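Local coordinates for probable transcriptional regulatory protein, Rv1404 (Mycobacterium tuberculosis, PDB 2NYX), which probably binds DNA as a transcription factor of the MarR family, with a winged helix-turn-helix fold, at the interface of chains A and B. Numbering follows the deposited sequence. Chains: chain A/B, Probable transcriptional regulatory protein, Rv1404.

Contact 1: the interface of chains A and B. Residues chain A 128, 136, 139-140, 143; chain B 17, 20-21, 24.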
ATOM      1  N   VAL A 128       4.686 -13.751  -8.293  1.00 26.72           N
ATOM      2  CA  VAL A 128       3.854 -14.931  -8.535  1.00 27.34           C
ATOM      3  C   VAL A 128       4.559 -16.002  -9.372  1.00 27.87           C
ATOM      4  O   VAL A 128       4.362 -17.193  -9.143  1.00 27.80           O
ATOM      5  CB  VAL A 128       2.499 -14.521  -9.143  1.00 27.28           C
ATOM      6  CG1 VAL A 128       1.824 -15.679  -9.858  1.00 28.01           C
ATOM      7  CG2 VAL A 128       1.602 -13.978  -8.064  1.00 27.52           C
ATOM      8  N   ARG A 136       0.084 -20.172  -5.456  1.00 26.42           N
ATOM      9  CA  ARG A 136      -0.607 -19.061  -6.086  1.00 26.01           C
ATOM     10  C   ARG A 136      -2.106 -19.140  -5.810  1.00 26.17           C
ATOM     11  O   ARG A 136      -2.709 -18.171  -5.348  1.00 26.35           O
ATOM     12  CB  ARG A 136      -0.366 -19.072  -7.584  1.00 25.67           C
ATOM     13  CG  ARG A 136       1.076 -18.992  -7.990  1.00 24.94           C
ATOM     14  CD  ARG A 136       1.152 -19.150  -9.479  1.00 24.36           C
ATOM     15  NE  ARG A 136       2.512 -19.076  -9.979  1.00 24.15           N
ATOM     16  CZ  ARG A 136       2.899 -19.587 -11.139  1.00 24.87           C
ATOM     17  NH1 ARG A 136       2.029 -20.222 -11.919  1.00 24.76           N
ATOM     18  NH2 ARG A 136       4.162 -19.470 -11.520  1.00 25.16           N
ATOM     19  N   LEU A 139      -3.101 -18.540  -2.291  1.00 23.75           N
ATOM     20  CA  LEU A 139      -2.968 -17.128  -1.940  1.00 23.48           C
ATOM     21  C   LEU A 139      -4.222 -16.328  -2.311  1.00 22.93           C
ATOM     22  O   LEU A 139      -4.705 -15.529  -1.516  1.00 22.39           O
ATOM     23  CB  LEU A 139      -1.712 -16.550  -2.599  1.00 23.73           C
ATOM     24  CG  LEU A 139      -0.981 -15.307  -2.081  1.00 24.75           C
ATOM     25  CD1 LEU A 139      -1.160 -14.148  -3.017  1.00 26.41           C
ATOM     26  CD2 LEU A 139      -1.340 -14.909  -0.643  1.00 26.99           C
ATOM     27  N   VAL A 140      -4.745 -16.560  -3.517  1.00 22.72           N
ATOM     28  CA  VAL A 140      -6.040 -16.017  -3.928  1.00 22.47           C
ATOM     29  C   VAL A 140      -7.116 -16.414  -2.903  1.00 22.40           C
ATOM     30  O   VAL A 140      -7.869 -15.564  -2.421  1.00 22.68           O
ATOM     31  CB  VAL A 140      -6.453 -16.512  -5.330  1.00 22.54           C
ATOM     32  CG1 VAL A 140      -7.844 -15.967  -5.722  1.00 22.70           C
ATOM     33  CG2 VAL A 140      -5.405 -16.146  -6.357  1.00 21.32           C
ATOM     34  N   LEU A 143      -6.577 -14.504   0.651  1.00 22.53           N
ATOM     35  CA  LEU A 143      -6.889 -13.080   0.641  1.00 22.77           C
ATOM     36  C   LEU A 143      -8.362 -12.809   0.337  1.00 22.81           C
ATOM     37  O   LEU A 143      -8.906 -11.789   0.741  1.00 22.94           O
ATOM     38  CB  LEU A 143      -6.001 -12.354  -0.366  1.00 22.70           C
ATOM     39  CG  LEU A 143      -4.507 -12.266  -0.086  1.00 23.40           C
ATOM     40  CD1 LEU A 143      -3.870 -11.458  -1.192  1.00 24.85           C
ATOM     41  CD2 LEU A 143      -4.195 -11.618   1.260  1.00 24.86           C
TER
ATOM     42  N   ILE B  17      -3.977 -15.228 -12.379  1.00 33.95           N
ATOM     43  CA  ILE B  17      -3.734 -15.284 -10.947  1.00 32.08           C
ATOM     44  C   ILE B  17      -3.449 -13.881 -10.437  1.00 30.91           C
ATOM     45  O   ILE B  17      -4.007 -13.466  -9.420  1.00 30.54           O
ATOM     46  CB  ILE B  17      -2.573 -16.255 -10.593  1.00 32.09           C
ATOM     47  CG1 ILE B  17      -3.014 -17.719 -10.731  1.00 32.14           C
ATOM     48  CG2 ILE B  17      -2.017 -15.988  -9.192  1.00 32.06           C
ATOM     49  CD1 ILE B  17      -3.977 -18.208  -9.645  1.00 32.52           C
ATOM     50  N   ALA B  20      -6.639 -11.855 -10.354  1.00 26.79           N
ATOM     51  CA  ALA B  20      -7.420 -12.271  -9.200  1.00 26.75           C
ATOM     52  C   ALA B  20      -6.846 -11.656  -7.929  1.00 26.79           C
ATOM     53  O   ALA B  20      -7.582 -11.318  -7.009  1.00 27.20           O
ATOM     54  CB  ALA B  20      -7.462 -13.779  -9.102  1.00 26.72           C
ATOM     55  N   LEU B  21      -5.528 -11.495  -7.909  1.00 26.71           N
ATOM     56  CA  LEU B  21      -4.797 -10.932  -6.784  1.00 26.44           C
ATOM     57  C   LEU B  21      -4.947  -9.422  -6.617  1.00 26.60           C
ATOM     58  O   LEU B  21      -4.887  -8.924  -5.502  1.00 26.87           O
ATOM     59  CB  LEU B  21      -3.316 -11.287  -6.911  1.00 26.31           C
ATOM     60  CG  LEU B  21      -2.624 -12.306  -5.999  1.00 25.97           C
ATOM     61  CD1 LEU B  21      -3.577 -13.218  -5.226  1.00 24.35           C
ATOM     62  CD2 LEU B  21      -1.622 -13.106  -6.829  1.00 24.34           C
ATOM     63  N   ALA B  24      -8.403  -9.353  -4.958  1.00 26.08           N
ATOM     64  CA  ALA B  24      -8.387 -10.008  -3.647  1.00 25.67           C
ATOM     65  C   ALA B  24      -7.635  -9.242  -2.564  1.00 25.73           C
ATOM     66  O   ALA B  24      -7.892  -9.429  -1.368  1.00 25.49           O
ATOM     67  CB  ALA B  24      -7.786 -11.386  -3.780  1.00 25.67           C
TER
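B:Leu21 and B:Ile17 pack against A:Val128, A:Leu139 and A:Val140 in the helical dimerisation region typical of MarR-family regulators, where the short N-terminal helix 16-24 of chain B meets the two C-terminal helices of chain A. Apolar contacts dominate among the residues here. The two methyls of B:Leu21 part to serve different neighbours: CD1 sits 3.6 Å from CG2 of A:Val140 and is pressed closely by CD1 of A:Leu139, whereas CD2 meets CG2 of A:Val128 at 3.6 Å. The leucine side chains cross at about a right angle, and B:Leu21 has an unusual shape, with chi1 -108° and chi2 16°. The branch methyl CG2 of B:Ile17 reaches between the helices, 3.9 Å from both CB of A:Arg136 and CG1 of A:Val128, while its CD1 end lies 4.1 Å from CG2 of A:Val140. With CG1 of A:Val140 opposite its backbone N (chi1 178°), one methyl faces CB of B:Ala20 and the other turns to B:Leu21 and B:Ile17. At the far end the backbones come near each other, with CB of B:Ala24 4.0 Å from CB of A:Leu143.

Polar bonding supports chain A's side from within. The extended A:Arg136 brings NE 2.8 Å from the backbone O of A:Val128, donating from above the carbonyl plane and tying helix 133-149 to the end of helix 107-129.

Contact 2: the interface of chains A and B. Residues chain A 17-18, 21, 146; chain B 124, 128, 131.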
ATOM      1  N   ILE A  17      -2.488 -16.786  11.795  1.00 22.87           N
ATOM      2  CA  ILE A  17      -3.128 -16.278  10.575  1.00 22.11           C
ATOM      3  C   ILE A  17      -2.891 -14.775  10.448  1.00 21.76           C
ATOM      4  O   ILE A  17      -2.541 -14.284   9.384  1.00 22.00           O
ATOM      5  CB  ILE A  17      -4.653 -16.612  10.509  1.00 22.12           C
ATOM      6  CG1 ILE A  17      -4.877 -18.130  10.441  1.00 22.18           C
ATOM      7  CG2 ILE A  17      -5.312 -15.958   9.298  1.00 21.23           C
ATOM      8  CD1 ILE A  17      -6.308 -18.570  10.759  1.00 21.74           C
ATOM      9  N   THR A  18      -3.073 -14.061  11.549  1.00 21.51           N
ATOM     10  CA  THR A  18      -2.864 -12.618  11.617  1.00 21.40           C
ATOM     11  C   THR A  18      -1.411 -12.243  11.316  1.00 21.68           C
ATOM     12  O   THR A  18      -1.160 -11.364  10.497  1.00 21.92           O
ATOM     13  CB  THR A  18      -3.310 -12.076  13.008  1.00 21.50           C
ATOM     14  OG1 THR A  18      -4.700 -12.365  13.208  1.00 21.09           O
ATOM     15  CG2 THR A  18      -3.090 -10.583  13.133  1.00 21.07           C
ATOM     16  N   LEU A  21      -0.704 -12.657   7.653  1.00 19.83           N
ATOM     17  CA  LEU A  21      -1.382 -11.573   6.948  1.00 19.75           C
ATOM     18  C   LEU A  21      -0.683 -10.225   7.135  1.00 19.74           C
ATOM     19  O   LEU A  21      -0.631  -9.413   6.207  1.00 19.46           O
ATOM     20  CB  LEU A  21      -2.842 -11.488   7.393  1.00 19.90           C
ATOM     21  CG  LEU A  21      -3.801 -12.464   6.722  1.00 19.44           C
ATOM     22  CD1 LEU A  21      -5.002 -12.653   7.588  1.00 20.90           C
ATOM     23  CD2 LEU A  21      -4.207 -11.978   5.359  1.00 20.00           C
ATOM     24  N   PHE A 146     -10.207 -13.534   3.635  1.00 26.19           N
ATOM     25  CA  PHE A 146     -10.005 -12.404   4.523  1.00 27.25           C
ATOM     26  C   PHE A 146     -10.925 -11.238   4.154  1.00 28.11           C
ATOM     27  O   PHE A 146     -11.520 -10.606   5.025  1.00 28.10           O
ATOM     28  CB  PHE A 146      -8.531 -11.995   4.512  1.00 27.05           C
ATOM     29  CG  PHE A 146      -8.238 -10.734   5.283  1.00 27.17           C
ATOM     30  CD1 PHE A 146      -8.127  -9.516   4.625  1.00 25.75           C
ATOM     31  CD2 PHE A 146      -8.066 -10.770   6.668  1.00 26.83           C
ATOM     32  CE1 PHE A 146      -7.857  -8.358   5.331  1.00 26.46           C
ATOM     33  CE2 PHE A 146      -7.785  -9.616   7.381  1.00 26.87           C
ATOM     34  CZ  PHE A 146      -7.683  -8.406   6.714  1.00 26.38           C
TER
ATOM     35  N   ILE B 124      -6.358  -6.484  11.687  1.00 28.55           N
ATOM     36  CA  ILE B 124      -6.287  -7.755  10.984  1.00 28.42           C
ATOM     37  C   ILE B 124      -6.908  -8.867  11.818  1.00 28.28           C
ATOM     38  O   ILE B 124      -7.758  -9.598  11.316  1.00 28.72           O
ATOM     39  CB  ILE B 124      -4.847  -8.092  10.494  1.00 28.62           C
ATOM     40  CG1 ILE B 124      -4.470  -7.159   9.336  1.00 28.68           C
ATOM     41  CG2 ILE B 124      -4.732  -9.570  10.064  1.00 28.30           C
ATOM     42  CD1 ILE B 124      -3.001  -7.251   8.863  1.00 28.64           C
ATOM     43  N   VAL B 128      -9.843 -11.533  11.370  1.00 29.13           N
ATOM     44  CA  VAL B 128      -9.536 -12.964  11.450  1.00 29.85           C
ATOM     45  C   VAL B 128     -10.439 -13.715  12.446  1.00 30.64           C
ATOM     46  O   VAL B 128     -10.731 -14.896  12.247  1.00 30.75           O
ATOM     47  CB  VAL B 128      -8.036 -13.215  11.762  1.00 29.55           C
ATOM     48  CG1 VAL B 128      -7.746 -14.692  11.927  1.00 29.07           C
ATOM     49  CG2 VAL B 128      -7.170 -12.666  10.650  1.00 30.31           C
HETATM   50  N   MSE B 131     -13.495 -15.156  10.605  1.00 37.24           N
HETATM   51  CA  MSE B 131     -13.432 -16.340   9.745  1.00 38.93           C
HETATM   52  C   MSE B 131     -13.832 -17.559  10.572  1.00 36.85           C
HETATM   53  O   MSE B 131     -13.274 -17.773  11.654  1.00 36.83           O
HETATM   54  CB  MSE B 131     -12.027 -16.549   9.176  1.00 38.94           C
HETATM   55  CG  MSE B 131     -11.277 -15.271   8.832  1.00 41.02           C
HETATM   56 SE   MSE B 131      -9.649 -15.615   7.786  1.00 46.50          SE
HETATM   57  CE  MSE B 131      -8.833 -13.903   7.884  1.00 43.23           C
TER
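A:Ile17, A:Thr18 and A:Leu21, on helix 14-39, face B:Ile124 and B:Val128 of helix 107-128, while A:Phe146 of helix 133-149 meets B:Met131, a selenomethionine in an extended loop conformation (phi/psi -78°/128°). The methyl CG2 of B:Ile124 enters between two side chains of chain A, 3.6 Å from CG2 of A:Thr18 and 3.8 Å from CB of A:Leu21. The threonine and isoleucine run past each other in opposite directions. In A:Thr18 chi1 (-60°) sets OG1 anti to the carbonyl carbon and the methyl anti to the backbone N, and the two branches part: CG2 goes to B:Ile124, and the hydroxyl OG1 lies 3.6 Å from CG2 of B:Val128, a van der Waals contact. B:Val128 spreads its branches across chain A, with CG1 3.8 Å from CG2 of A:Ile17 and CG2 at the same distance from CD1 of A:Leu21.

The A:Phe146 ring receives chain B at its edge. Both CE of B:Met131, 3.4 Å from ring atom CD2, and the backbone O of B:Ile124 lie in the ring plane. A:Leu21 CD2 covers one face towards the rim, thereby joining two helices of chain A behind the contact. Beyond CG, B:Met131 stretches out to deliver its terminal methyl. This apolar packing binds the helical ends of the subunits together, consistent with the dimeric assembly usual for MarR proteins.

Contact 3: the interface of chains A and B. Residues chain A 29, 32-33, 36; chain B 32, 45-46, 49, 120.
The guanidinium group of B:Arg120 carries CB of B:Ser32 over the centre of one face, 3.5 Å above the plane, and its NH1 end points towards CG2 of A:Val29, 4.1 Å away. A bend at chi3 (-54°) turns the otherwise extended arginine chain across B:Ser32. The same serine CB also touches CG2 of A:Val29 at 3.6 Å, which places B:Ser32 against both the arginine of its own chain and the valine across the interface.

The other branch of A:Val29, CG1, lies 3.9 Å from CG2 of B:Ile45. In that isoleucine chi1 of -71° sets CG1 anti to the carbonyl carbon and leaves the methyl CG2 anti to the backbone N, where it also comes 3.8 Å from N of A:Ala33. A:Ala33 offers its CB to the start of the opposing helix, meeting both CA of B:Pro46 and CB of B:Arg49 at 3.7 Å. The B:Pro46 ring reaches over the A:Ala33 backbone, with CG 3.7 Å from O. A:Ser32 and A:Ile36 extend the surface buried around B:Ile45 by looser packing.

The N-terminal helix 14-39 of chain A thus crosses the start of helix 45-57 of chain B, between the subunits and away from the C-terminal helices 133-149, with B:Ser32 of helix 26-39 and B:Arg120 of helix 107-128 together on the CG2 side of A:Val29.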
ATOM      1  N   VAL A  29       2.190  -3.288   0.536  1.00 23.56           N
ATOM      2  CA  VAL A  29       2.620  -1.889   0.668  1.00 23.20           C
ATOM      3  C   VAL A  29       3.902  -1.622  -0.119  1.00 23.25           C
ATOM      4  O   VAL A  29       4.000  -0.616  -0.827  1.00 23.73           O
ATOM      5  CB  VAL A  29       2.774  -1.450   2.134  1.00 22.66           C
ATOM      6  CG1 VAL A  29       3.493  -0.127   2.214  1.00 22.85           C
ATOM      7  CG2 VAL A  29       1.417  -1.318   2.782  1.00 21.70           C
ATOM      8  N   SER A  32       2.898  -1.348  -3.668  1.00 23.06           N
ATOM      9  CA  SER A  32       2.238  -0.066  -3.898  1.00 23.76           C
ATOM     10  C   SER A  32       3.213   1.111  -3.866  1.00 24.03           C
ATOM     11  O   SER A  32       3.136   1.998  -4.719  1.00 24.75           O
ATOM     12  CB  SER A  32       1.115   0.144  -2.894  1.00 23.83           C
ATOM     13  OG  SER A  32       0.197  -0.919  -2.982  1.00 24.87           O
ATOM     14  N   ALA A  33       4.129   1.109  -2.900  1.00 23.80           N
ATOM     15  CA  ALA A  33       5.124   2.169  -2.774  1.00 23.93           C
ATOM     16  C   ALA A  33       5.975   2.294  -4.038  1.00 23.95           C
ATOM     17  O   ALA A  33       6.147   3.392  -4.580  1.00 23.99           O
ATOM     18  CB  ALA A  33       5.999   1.931  -1.568  1.00 23.96           C
ATOM     19  N   ILE A  36       3.398   3.674  -6.850  1.00 26.09           N
ATOM     20  CA  ILE A  36       2.989   5.059  -6.693  1.00 26.49           C
ATOM     21  C   ILE A  36       4.151   6.026  -6.965  1.00 26.78           C
ATOM     22  O   ILE A  36       4.004   6.969  -7.744  1.00 26.69           O
ATOM     23  CB  ILE A  36       2.361   5.295  -5.309  1.00 26.62           C
ATOM     24  CG1 ILE A  36       1.111   4.429  -5.155  1.00 27.31           C
ATOM     25  CG2 ILE A  36       1.987   6.752  -5.127  1.00 26.57           C
ATOM     26  CD1 ILE A  36       0.707   4.191  -3.713  1.00 29.48           C
TER
ATOM     27  N   SER B  32      -4.000  -1.424   5.350  1.00 22.53           N
ATOM     28  CA  SER B  32      -2.618  -0.995   5.475  1.00 22.62           C
ATOM     29  C   SER B  32      -2.504   0.517   5.314  1.00 22.77           C
ATOM     30  O   SER B  32      -1.887   1.186   6.139  1.00 22.65           O
ATOM     31  CB  SER B  32      -1.742  -1.710   4.458  1.00 22.61           C
ATOM     32  OG  SER B  32      -1.851  -3.118   4.602  1.00 23.17           O
ATOM     33  N   ILE B  45       2.831   6.648   1.238  1.00 31.34           N
ATOM     34  CA  ILE B  45       3.133   5.212   1.242  1.00 30.94           C
ATOM     35  C   ILE B  45       4.602   4.888   0.907  1.00 30.49           C
ATOM     36  O   ILE B  45       5.217   4.076   1.609  1.00 30.62           O
ATOM     37  CB  ILE B  45       2.106   4.389   0.377  1.00 30.97           C
ATOM     38  CG1 ILE B  45       0.745   4.357   1.087  1.00 30.29           C
ATOM     39  CG2 ILE B  45       2.635   2.983   0.087  1.00 31.02           C
ATOM     40  CD1 ILE B  45      -0.302   3.429   0.479  1.00 30.88           C
ATOM     41  N   PRO B  46       5.168   5.499  -0.160  1.00 30.21           N
ATOM     42  CA  PRO B  46       6.621   5.348  -0.389  1.00 29.96           C
ATOM     43  C   PRO B  46       7.474   5.778   0.817  1.00 30.11           C
ATOM     44  O   PRO B  46       8.433   5.094   1.188  1.00 30.44           O
ATOM     45  CB  PRO B  46       6.878   6.257  -1.593  1.00 29.97           C
ATOM     46  CG  PRO B  46       5.554   6.289  -2.323  1.00 29.38           C
ATOM     47  CD  PRO B  46       4.532   6.303  -1.227  1.00 29.87           C
ATOM     48  N   ARG B  49       7.239   3.021   3.487  1.00 27.73           N
ATOM     49  CA  ARG B  49       8.046   1.876   3.078  1.00 27.62           C
ATOM     50  C   ARG B  49       9.546   2.102   3.367  1.00 27.63           C
ATOM     51  O   ARG B  49      10.226   1.213   3.891  1.00 28.02           O
ATOM     52  CB  ARG B  49       7.785   1.533   1.601  1.00 27.58           C
ATOM     53  CG  ARG B  49       8.556   0.331   1.078  1.00 27.49           C
ATOM     54  CD  ARG B  49       8.253  -0.920   1.895  1.00 27.24           C
ATOM     55  NE  ARG B  49       9.195  -2.007   1.644  1.00 25.14           N
ATOM     56  CZ  ARG B  49       9.137  -3.193   2.245  1.00 25.97           C
ATOM     57  NH1 ARG B  49       8.173  -3.454   3.116  1.00 27.59           N
ATOM     58  NH2 ARG B  49      10.030  -4.127   1.974  1.00 24.53           N
ATOM     59  N   ARG B 120      -2.389  -1.895  12.683  1.00 27.41           N
ATOM     60  CA  ARG B 120      -2.808  -2.719  11.573  1.00 27.25           C
ATOM     61  C   ARG B 120      -3.035  -4.157  12.038  1.00 27.63           C
ATOM     62  O   ARG B 120      -3.991  -4.814  11.605  1.00 27.75           O
ATOM     63  CB  ARG B 120      -1.784  -2.668  10.439  1.00 26.84           C
ATOM     64  CG  ARG B 120      -2.247  -3.333   9.141  1.00 26.16           C
ATOM     65  CD  ARG B 120      -1.132  -3.394   8.119  1.00 25.43           C
ATOM     66  NE  ARG B 120      -0.576  -2.063   7.894  1.00 26.68           N
ATOM     67  CZ  ARG B 120       0.515  -1.796   7.186  1.00 26.78           C
ATOM     68  NH1 ARG B 120       1.202  -2.767   6.600  1.00 26.60           N
ATOM     69  NH2 ARG B 120       0.910  -0.540   7.060  1.00 26.65           N
TER

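The C-alpha centres of contacts 1 and 2 lie about 15 Å apart, and that of contact 3 about 18 Å from contact 1 and 19 Å from contact 2. Ile17, Leu21 and Val128 serve contacts 1 and 2 from opposite chains, as related patches of an inexact two-fold. The asymmetry shows in the N-terminal helix: unbroken in chain A (14-39), it links contacts 2 and 3, but in chain B it splits into 16-24, in contact 1, and 26-39, in contact 3. The chain A helix and helix 107-128 of chain B, shared by contacts 2 and 3, could couple subunit packing to placement of the DNA-binding regions.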